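Local coordinates for protein ArsC family reductase (Pseudomonas aeruginosa, PDB 1RW1) that probably acts as a glutathione-dependent thiol reductase of the ArsC family, built on a thioredoxin fold, at residues 36-39 / 40-43; 64-67 / 68-71; 102-106 / 107-111. All blocks are in the same frame, centred on the assembly; numbering follows the deposited sequence. Where two conformers were deposited one is given.

Contact 1. Residues 36-39 / 40-43; sequences GIDR and EHLR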
ATOM      1  N   GLY A  36      12.223  -2.727  -2.113  1.00  7.74           N
ATOM      2  CA  GLY A  36      11.993  -1.591  -1.244  1.00  7.49           C
ATOM      3  C   GLY A  36      10.907  -0.664  -1.775  1.00  7.31           C
ATOM      4  O   GLY A  36       9.987  -1.090  -2.486  1.00  8.22           O
ATOM      5  N   ILE A  37      10.990   0.618  -1.409  1.00  7.80           N
ATOM      6  CA  ILE A  37      10.055   1.663  -1.870  1.00  7.40           C
ATOM      7  C   ILE A  37      10.779   2.998  -1.692  1.00  7.05           C
ATOM      8  O   ILE A  37      11.763   3.084  -0.966  1.00  9.08           O
ATOM      9  CB  ILE A  37       8.744   1.626  -1.063  1.00  8.89           C
ATOM     10  CG1 ILE A  37       7.593   2.392  -1.742  1.00  9.44           C
ATOM     11  CG2 ILE A  37       8.972   2.182   0.353  1.00  9.97           C
ATOM     12  CD1 ILE A  37       7.293   2.011  -3.188  1.00  9.62           C
ATOM     13  N   ASP A  38      10.267   4.041  -2.338  1.00  7.96           N
ATOM     14  CA  ASP A  38      10.889   5.347  -2.249  1.00  8.02           C
ATOM     15  C   ASP A  38       9.872   6.429  -1.886  1.00  7.78           C
ATOM     16  O   ASP A  38       8.654   6.215  -1.886  1.00  8.81           O
ATOM     17  CB  ASP A  38      11.621   5.691  -3.552  1.00  9.75           C
ATOM     18  CG  ASP A  38      10.673   5.934  -4.704  1.00 10.97           C
ATOM     19  OD1 ASP A  38       9.449   5.879  -4.560  1.00 18.06           O
ATOM     20  OD2 ASP A  38      11.076   6.353  -5.784  1.00 20.79           O
ATOM     21  N   ARG A  39      10.381   7.613  -1.591  1.00  9.10           N
ATOM     22  CA  ARG A  39       9.545   8.713  -1.153  1.00  9.97           C
ATOM     23  C   ARG A  39       8.630   9.197  -2.253  1.00  9.04           C
ATOM     24  O   ARG A  39       7.546   9.694  -1.966  1.00 10.59           O
ATOM     25  CB  ARG A  39      10.363   9.892  -0.699  1.00 11.93           C
ATOM     26  CG  ARG A  39      10.939   9.790   0.600  1.00 14.89           C
ATOM     27  CD  ARG A  39      11.441  11.153   1.052  1.00 16.77           C
ATOM     28  NE  ARG A  39      12.239  11.004   2.241  1.00 15.60           N
ATOM     29  CZ  ARG A  39      13.526  10.768   2.229  1.00 15.66           C
ATOM     30  NH1 ARG A  39      14.192  10.682   1.082  1.00 19.38           N
ATOM     31  NH2 ARG A  39      14.145  10.595   3.376  1.00 17.60           N
ATOM     32  N   GLU A  40       9.052   9.106  -3.509  1.00  8.92           N
ATOM     33  CA  GLU A  40       8.231   9.597  -4.583  1.00  9.52           C
ATOM     34  C   GLU A  40       6.885   8.871  -4.616  1.00  8.63           C
ATOM     35  O   GLU A  40       5.825   9.495  -4.741  1.00  9.92           O
ATOM     36  CB  GLU A  40       8.993   9.513  -5.913  1.00 10.85           C
ATOM     37  CG  GLU A  40       8.274  10.196  -7.057  1.00 13.37           C
ATOM     38  CD  GLU A  40       7.230   9.329  -7.725  1.00 16.33           C
ATOM     39  OE1 GLU A  40       7.258   8.103  -7.566  1.00 18.74           O
ATOM     40  OE2 GLU A  40       6.357   9.877  -8.416  1.00 22.65           O
ATOM     41  N   HIS A  41       6.902   7.552  -4.459  1.00  7.58           N
ATOM     42  CA  HIS A  41       5.667   6.786  -4.402  1.00  7.52           C
ATOM     43  C   HIS A  41       4.838   7.183  -3.202  1.00  7.08           C
ATOM     44  O   HIS A  41       3.640   7.415  -3.301  1.00  7.88           O
ATOM     45  CB  HIS A  41       5.988   5.291  -4.292  1.00  7.49           C
ATOM     46  CG  HIS A  41       6.206   4.655  -5.596  1.00  8.61           C
ATOM     47  ND1 HIS A  41       7.424   4.578  -6.218  1.00 11.75           N
ATOM     48  CD2 HIS A  41       5.305   4.061  -6.411  1.00 11.37           C
ATOM     49  CE1 HIS A  41       7.257   3.890  -7.348  1.00 11.94           C
ATOM     50  NE2 HIS A  41       5.974   3.612  -7.506  1.00 12.42           N
ATOM     51  N   LEU A  42       5.469   7.202  -2.032  1.00  6.75           N
ATOM     52  CA  LEU A  42       4.742   7.476  -0.808  1.00  7.20           C
ATOM     53  C   LEU A  42       4.088   8.848  -0.820  1.00  7.65           C
ATOM     54  O   LEU A  42       2.951   9.009  -0.344  1.00  8.03           O
ATOM     55  CB  LEU A  42       5.639   7.331   0.405  1.00  7.16           C
ATOM     56  CG  LEU A  42       6.183   5.915   0.623  1.00  7.83           C
ATOM     57  CD1 LEU A  42       7.275   5.937   1.654  1.00  8.60           C
ATOM     58  CD2 LEU A  42       5.071   4.973   1.047  1.00 10.01           C
ATOM     59  N   ARG A  43       4.777   9.848  -1.349  1.00  8.28           N
ATOM     60  CA  ARG A  43       4.195  11.186  -1.452  1.00  8.81           C
ATOM     61  C   ARG A  43       2.965  11.200  -2.337  1.00  8.98           C
ATOM     62  O   ARG A  43       1.982  11.868  -2.016  1.00  9.77           O
ATOM     63  CB  ARG A  43       5.223  12.165  -2.012  1.00 10.27           C
ATOM     64  CG  ARG A  43       6.280  12.552  -1.041  1.00 11.88           C
ATOM     65  CD  ARG A  43       7.438  13.278  -1.679  1.00 15.32           C
ATOM     66  NE  ARG A  43       8.295  13.817  -0.628  1.00 21.08           N
ATOM     67  CZ  ARG A  43       9.593  14.058  -0.754  1.00 29.03           C
ATOM     68  NH1 ARG A  43      10.215  13.803  -1.897  1.00 32.21           N
ATOM     69  NH2 ARG A  43      10.276  14.555   0.273  1.00 31.71           N
TER

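Contact 2. Residues 64-67 / 68-71; sequences KLDE and AQKA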
ATOM      1  N   LYS A  64       4.582  -1.358  17.367  1.00 12.66           N
ATOM      2  CA  LYS A  64       5.873  -1.541  18.036  1.00 13.47           C
ATOM      3  C   LYS A  64       6.737  -0.276  18.088  1.00 12.54           C
ATOM      4  O   LYS A  64       7.739  -0.269  18.770  1.00 13.95           O
ATOM      5  CB  LYS A  64       6.676  -2.671  17.349  1.00 16.36           C
ATOM      6  CG  LYS A  64       6.238  -4.088  17.684  1.00 17.95           C
ATOM      7  CD  LYS A  64       7.192  -5.142  17.100  1.00 25.11           C
ATOM      8  CE  LYS A  64       6.721  -6.556  17.448  1.00 31.41           C
ATOM      9  NZ  LYS A  64       6.574  -7.430  16.256  1.00 35.16           N
ATOM     10  N   LEU A  65       6.407   0.779  17.359  1.00 11.08           N
ATOM     11  CA  LEU A  65       7.242   1.982  17.365  1.00 10.27           C
ATOM     12  C   LEU A  65       7.347   2.604  18.749  1.00 10.63           C
ATOM     13  O   LEU A  65       6.491   2.376  19.601  1.00 13.64           O
ATOM     14  CB  LEU A  65       6.670   3.026  16.421  1.00 10.63           C
ATOM     15  CG  LEU A  65       6.717   2.688  14.926  1.00 10.96           C
ATOM     16  CD1 LEU A  65       5.952   3.708  14.133  1.00 12.54           C
ATOM     17  CD2 LEU A  65       8.133   2.552  14.399  1.00 13.42           C
ATOM     18  N   ASP A  66       8.411   3.374  18.957  1.00 12.12           N
ATOM     19  CA  ASP A  66       8.601   4.116  20.196  1.00 13.54           C
ATOM     20  C   ASP A  66       7.679   5.321  20.255  1.00 13.45           C
ATOM     21  O   ASP A  66       7.134   5.764  19.244  1.00 13.77           O
ATOM     22  CB  ASP A  66      10.040   4.631  20.320  1.00 17.90           C
ATOM     23  CG  ASP A  66      11.075   3.531  20.251  1.00 32.36           C
ATOM     24  OD1 ASP A  66      10.707   2.344  20.372  1.00 41.42           O
ATOM     25  OD2 ASP A  66      12.291   3.768  20.076  1.00 40.32           O
ATOM     26  N   GLU A  67       7.579   5.885  21.445  1.00 16.78           N
ATOM     27  CA  GLU A  67       6.656   6.975  21.703  1.00 16.70           C
ATOM     28  C   GLU A  67       6.907   8.175  20.807  1.00 15.22           C
ATOM     29  O   GLU A  67       5.965   8.740  20.219  1.00 17.25           O
ATOM     30  CB  GLU A  67       6.731   7.390  23.173  0.70 20.14           C
ATOM     31  CG  GLU A  67       5.374   7.561  23.832  0.70 25.77           C
ATOM     32  CD  GLU A  67       5.466   7.823  25.325  0.70 25.96           C
ATOM     33  OE1 GLU A  67       5.355   9.002  25.734  0.70 29.39           O
ATOM     34  OE2 GLU A  67       5.640   6.846  26.085  0.70 20.40           O
ATOM     35  N   ALA A  68       8.167   8.581  20.714  1.00 16.84           N
ATOM     36  CA  ALA A  68       8.525   9.750  19.940  1.00 17.85           C
ATOM     37  C   ALA A  68       8.159   9.551  18.484  1.00 13.94           C
ATOM     38  O   ALA A  68       7.827  10.507  17.796  1.00 15.96           O
ATOM     39  CB  ALA A  68      10.016  10.037  20.071  1.00 21.44           C
ATOM     40  N   GLN A  69       8.209   8.307  18.008  1.00 12.47           N
ATOM     41  CA  GLN A  69       7.981   8.020  16.600  1.00 11.30           C
ATOM     42  C   GLN A  69       6.505   8.122  16.234  1.00 10.35           C
ATOM     43  O   GLN A  69       6.180   8.368  15.086  1.00 11.40           O
ATOM     44  CB  GLN A  69       8.504   6.631  16.244  1.00 10.41           C
ATOM     45  CG  GLN A  69      10.021   6.475  16.293  1.00 12.67           C
ATOM     46  CD  GLN A  69      10.413   5.059  15.989  1.00 12.39           C
ATOM     47  OE1 GLN A  69      10.142   4.156  16.788  1.00 13.67           O
ATOM     48  NE2 GLN A  69      10.994   4.839  14.817  1.00 13.65           N
ATOM     49  N   LYS A  70       5.628   7.925  17.214  1.00 10.12           N
ATOM     50  CA  LYS A  70       4.195   7.969  16.970  1.00 11.49           C
ATOM     51  C   LYS A  70       3.602   9.355  17.217  1.00 12.52           C
ATOM     52  O   LYS A  70       2.447   9.580  16.920  1.00 15.41           O
ATOM     53  CB  LYS A  70       3.469   6.977  17.877  1.00 13.02           C
ATOM     54  CG  LYS A  70       3.935   5.555  17.787  1.00 12.32           C
ATOM     55  CD  LYS A  70       3.104   4.661  18.717  1.00 13.45           C
ATOM     56  CE  LYS A  70       3.435   3.223  18.553  1.00 12.91           C
ATOM     57  NZ  LYS A  70       2.575   2.391  19.417  1.00 14.42           N
ATOM     58  N   ALA A  71       4.382  10.267  17.772  1.00 13.97           N
ATOM     59  CA  ALA A  71       3.864  11.570  18.210  1.00 14.98           C
ATOM     60  C   ALA A  71       3.605  12.575  17.080  1.00 15.06           C
ATOM     61  O   ALA A  71       4.409  12.704  16.159  1.00 15.25           O
ATOM     62  CB  ALA A  71       4.815  12.171  19.229  1.00 16.44           C
TER

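Contact 3. Residues 102-106 / 107-111; sequences VGFKP and DAYAA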
ATOM      1  N   VAL A 102      -6.143   1.612  -2.422  1.00  7.73           N
ATOM      2  CA  VAL A 102      -5.424   1.191  -1.227  1.00  7.84           C
ATOM      3  C   VAL A 102      -6.309   0.214  -0.461  1.00  7.52           C
ATOM      4  O   VAL A 102      -7.454   0.507  -0.167  1.00  9.55           O
ATOM      5  CB  VAL A 102      -5.065   2.388  -0.341  1.00  9.45           C
ATOM      6  CG1 VAL A 102      -4.323   1.926   0.925  1.00 11.03           C
ATOM      7  CG2 VAL A 102      -4.220   3.389  -1.100  1.00 10.40           C
ATOM      8  N   GLY A 103      -5.755  -0.948  -0.146  1.00  7.64           N
ATOM      9  CA  GLY A 103      -6.523  -2.030   0.426  1.00  7.88           C
ATOM     10  C   GLY A 103      -7.291  -2.771  -0.653  1.00  8.07           C
ATOM     11  O   GLY A 103      -7.281  -2.384  -1.821  1.00  8.86           O
ATOM     12  N   PHE A 104      -7.929  -3.861  -0.261  1.00  8.53           N
ATOM     13  CA  PHE A 104      -8.664  -4.702  -1.189  1.00  8.87           C
ATOM     14  C   PHE A 104     -10.136  -4.728  -0.840  1.00  9.67           C
ATOM     15  O   PHE A 104     -10.536  -5.397   0.119  1.00 12.31           O
ATOM     16  CB  PHE A 104      -8.094  -6.124  -1.215  1.00  9.33           C
ATOM     17  CG  PHE A 104      -8.901  -7.094  -2.047  1.00  9.66           C
ATOM     18  CD1 PHE A 104      -9.190  -6.841  -3.389  1.00  9.91           C
ATOM     19  CD2 PHE A 104      -9.378  -8.273  -1.488  1.00 10.62           C
ATOM     20  CE1 PHE A 104      -9.944  -7.735  -4.130  1.00 10.35           C
ATOM     21  CE2 PHE A 104     -10.132  -9.151  -2.247  1.00 11.21           C
ATOM     22  CZ  PHE A 104     -10.399  -8.888  -3.560  1.00 10.79           C
ATOM     23  N   LYS A 105     -10.923  -3.986  -1.622  1.00 10.40           N
ATOM     24  CA  LYS A 105     -12.371  -4.036  -1.585  1.00 12.37           C
ATOM     25  C   LYS A 105     -12.802  -4.553  -2.956  1.00 11.96           C
ATOM     26  O   LYS A 105     -12.615  -3.879  -3.961  1.00 12.21           O
ATOM     27  CB  LYS A 105     -12.949  -2.648  -1.303  1.00 13.74           C
ATOM     28  CG  LYS A 105     -12.746  -2.186   0.127  1.00 15.47           C
ATOM     29  CD  LYS A 105     -13.334  -0.801   0.382  1.00 20.93           C
ATOM     30  CE  LYS A 105     -13.200  -0.405   1.855  1.00 29.58           C
ATOM     31  NZ  LYS A 105     -13.446   1.055   2.087  1.00 35.97           N
ATOM     32  N   PRO A 106     -13.340  -5.768  -3.022  1.00 13.36           N
ATOM     33  CA  PRO A 106     -13.682  -6.357  -4.324  1.00 14.43           C
ATOM     34  C   PRO A 106     -14.573  -5.448  -5.182  1.00 13.47           C
ATOM     35  O   PRO A 106     -14.397  -5.408  -6.391  1.00 15.03           O
ATOM     36  CB  PRO A 106     -14.421  -7.653  -3.957  1.00 17.52           C
ATOM     37  CG  PRO A 106     -14.089  -7.935  -2.554  1.00 18.34           C
ATOM     38  CD  PRO A 106     -13.649  -6.670  -1.903  1.00 14.19           C
ATOM     39  N   ASP A 107     -15.483  -4.702  -4.573  1.00 13.95           N
ATOM     40  CA  ASP A 107     -16.349  -3.824  -5.354  1.00 16.22           C
ATOM     41  C   ASP A 107     -15.559  -2.701  -6.026  1.00 14.59           C
ATOM     42  O   ASP A 107     -15.888  -2.299  -7.148  1.00 16.68           O
ATOM     43  CB  ASP A 107     -17.477  -3.236  -4.494  1.00 18.04           C
ATOM     44  CG  ASP A 107     -18.464  -4.284  -4.021  1.00 25.00           C
ATOM     45  OD1 ASP A 107     -18.429  -5.424  -4.532  1.00 27.42           O
ATOM     46  OD2 ASP A 107     -19.315  -4.046  -3.135  1.00 30.61           O
ATOM     47  N   ALA A 108     -14.521  -2.196  -5.356  1.00 14.37           N
ATOM     48  CA  ALA A 108     -13.683  -1.153  -5.944  1.00 13.29           C
ATOM     49  C   ALA A 108     -12.826  -1.729  -7.063  1.00 12.45           C
ATOM     50  O   ALA A 108     -12.613  -1.087  -8.091  1.00 13.85           O
ATOM     51  CB  ALA A 108     -12.800  -0.507  -4.893  1.00 13.15           C
ATOM     52  N   TYR A 109     -12.298  -2.937  -6.862  1.00 11.46           N
ATOM     53  CA  TYR A 109     -11.556  -3.605  -7.918  1.00 11.80           C
ATOM     54  C   TYR A 109     -12.484  -3.816  -9.126  1.00 13.38           C
ATOM     55  O   TYR A 109     -12.094  -3.560 -10.252  1.00 14.11           O
ATOM     56  CB  TYR A 109     -10.971  -4.938  -7.409  1.00 11.18           C
ATOM     57  CG  TYR A 109      -9.607  -4.813  -6.759  1.00  9.11           C
ATOM     58  CD1 TYR A 109      -9.307  -3.793  -5.885  1.00  9.58           C
ATOM     59  CD2 TYR A 109      -8.616  -5.722  -7.042  1.00 10.13           C
ATOM     60  CE1 TYR A 109      -8.034  -3.676  -5.323  1.00  8.56           C
ATOM     61  CE2 TYR A 109      -7.355  -5.623  -6.487  1.00  9.07           C
ATOM     62  CZ  TYR A 109      -7.059  -4.594  -5.631  1.00  7.91           C
ATOM     63  OH  TYR A 109      -5.777  -4.516  -5.110  1.00  8.27           O
ATOM     64  N   ALA A 110     -13.708  -4.277  -8.885  1.00 13.03           N
ATOM     65  CA  ALA A 110     -14.660  -4.499  -9.964  1.00 15.58           C
ATOM     66  C   ALA A 110     -14.993  -3.207 -10.707  1.00 17.51           C
ATOM     67  O   ALA A 110     -15.074  -3.183 -11.935  1.00 19.03           O
ATOM     68  CB  ALA A 110     -15.930  -5.109  -9.421  1.00 16.87           C
ATOM     69  N   ALA A 111     -15.197  -2.138  -9.952  1.00 17.18           N
ATOM     70  CA  ALA A 111     -15.550  -0.858 -10.559  1.00 17.68           C
ATOM     71  C   ALA A 111     -14.413  -0.350 -11.450  1.00 18.13           C
ATOM     72  O   ALA A 111     -14.652   0.309 -12.466  1.00 20.60           O
ATOM     73  CB  ALA A 111     -15.878   0.154  -9.481  1.00 19.39           C
TER
HETATM   74  O   HOH W   1      -5.295  -2.216  -3.708  1.00  8.30           O

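Contact 1. Residues 36-39 / 40-43
His41 reaches back to Asp38 at the start of helix 39-49, and its side chain traces the contact atom by atom. CB lies 3.7 Å from Ile37 CD1, the same methyl that also meets CG; CD1 is 4.1 Å from the ring centroid and 29° off the normal, an off-centre CH-pi contact. A chi1 of -86° sets CG beside the backbone N, so that ring and main chain address one acceptor. ND1 then donates to Asp38 OD1 over 2.9 Å, with the oxygen almost exactly in the ring plane. At the far tip, NE2 is hydrogen-bonded to Tyr5 OH, and the rings of Tyr5 and Trp45 also adjoin the imidazole.

Asp38 is the N-cap: the same OD1 accepts from His41 N at 3.0 Å, and the two donors come from opposite faces of the carboxylate plane. One residue further along, Arg43 N donates to Arg39 O at 2.8 Å, while Arg39 CD lies over one face of the Arg43 guanidinium; Arg39 itself turns its charge to Glu80. Bonds at both ring nitrogens hold the imidazole's rotation, with ND1 the donor toward Asp38. OD1, gripped by two donors, ties the ring to the N-cap and would probably be favoured as a carboxylate.

Contact 2. Residues 64-67 / 68-71
Gln69 folds its amide back onto the main chain of Asp66, three residues earlier. Gln69 OE1 accepts from Asp66 N at 2.9 Å with an N-H...O angle of 161°, and the donor lies in the amide's carbonyl plane, on a lone pair. The chain is extended beyond CG (chi2 177°), which lets it span the gap to the preceding loop.

Main-chain bonds are less regular. Lys70 N meets Glu67 O at 3.1 Å, but from 64° above the carbonyl plane rather than on a lone pair. Asp66 O receives two weak bonds, from Gln69 N at 3.0 Å and from Lys70 N at 3.3 Å. Two bonds of the i to i+3 kind (Gln69 N to Asp66 O, Lys70 N to Glu67 O) thus mix with one weak i to i+4 bond (Lys70 N to Asp66 O), the pattern of a single, loosely bonded turn, helix 67-70, set between helices 60-63 and 75-84. It belongs to the helical region that the ArsC family inserts between the second and third strands of its thioredoxin fold.

The remaining contacts are van der Waals. Leu65 crosses Gln69 at about a right angle, its CD2 methyl lying against the amide, 3.5 Å from OE1 and 3.7 Å from NE2 of Gln69; the leucine also rests on Gln85 and Met88. CE of the extended Lys70 chain reaches Leu65, 3.3 Å from O and 3.9 Å from CB, while NZ continues to a hydrogen bond with Arg63 O.

Contact 3. Residues 102-106 / 107-111
Lys105 O accepts two backbone N-H groups, Tyr109 N at 3.1 Å and, weakly, Ala108 N at 2.9 Å. From the next carbonyl, Pro106 O, a 2.8 Å bond runs to Ala110 N, so regular i to i+4 bonding starts with the carbonyl of Lys105, the N-cap residue. Before it the chain is extended, and at Gly103 phi is positive (80°) where strand 100-102 gives way to the loop.

This passage is the end of the beta-beta-alpha half of the thioredoxin fold: strands 93-95 and 100-102 pair antiparallel, and helix 106-113 follows the second of them.

Among the side chains, Phe104 and Tyr109 form a T-shaped stack, with centroids 4.9 Å apart and planes at 79°. A chi1 of 174° swings the Phe104 ring opposite its backbone N and brings its edge to the tyrosine: CD1 stands over the centre of the tyrosine ring, and CE1 comes within 3.8 Å of Tyr109 CD2. Pro106 CD covers one face of the Phe104 ring. Both aromatic side chains also touch Ala16 of helix 11-22, and both touch Pro92. At the phenolic tip a water lies in the Tyr109 ring plane, 2.7 Å from Tyr109 OH; it is also hydrogen-bonded to Gly103 O at 2.7 Å, to which it apparently donates, and so links the tyrosine to the loop's main chain.

How the contacts relate
All three contacts are loop-to-helix junctions met in series along the chain, and none touches another. Contacts 1 and 2 lie in the helical region between strands 27-31 and 93-95, their centres 21 Å apart; Leu42 of contact 1 packs on helix 75-84, the helix that follows contact 2. Contact 3 lies across the chain's centre from both, its centre 22 Å from that of contact 1 and 31 Å from that of contact 2, although its nearest atoms come within about 9 Å of contact 1. It packs on Lys15, Ala16 and Leu20, within helix 11-22; related enzymes usually carry their reactive cysteine near that helix's start. Contact 1 reaches strand 2-6 through Tyr5.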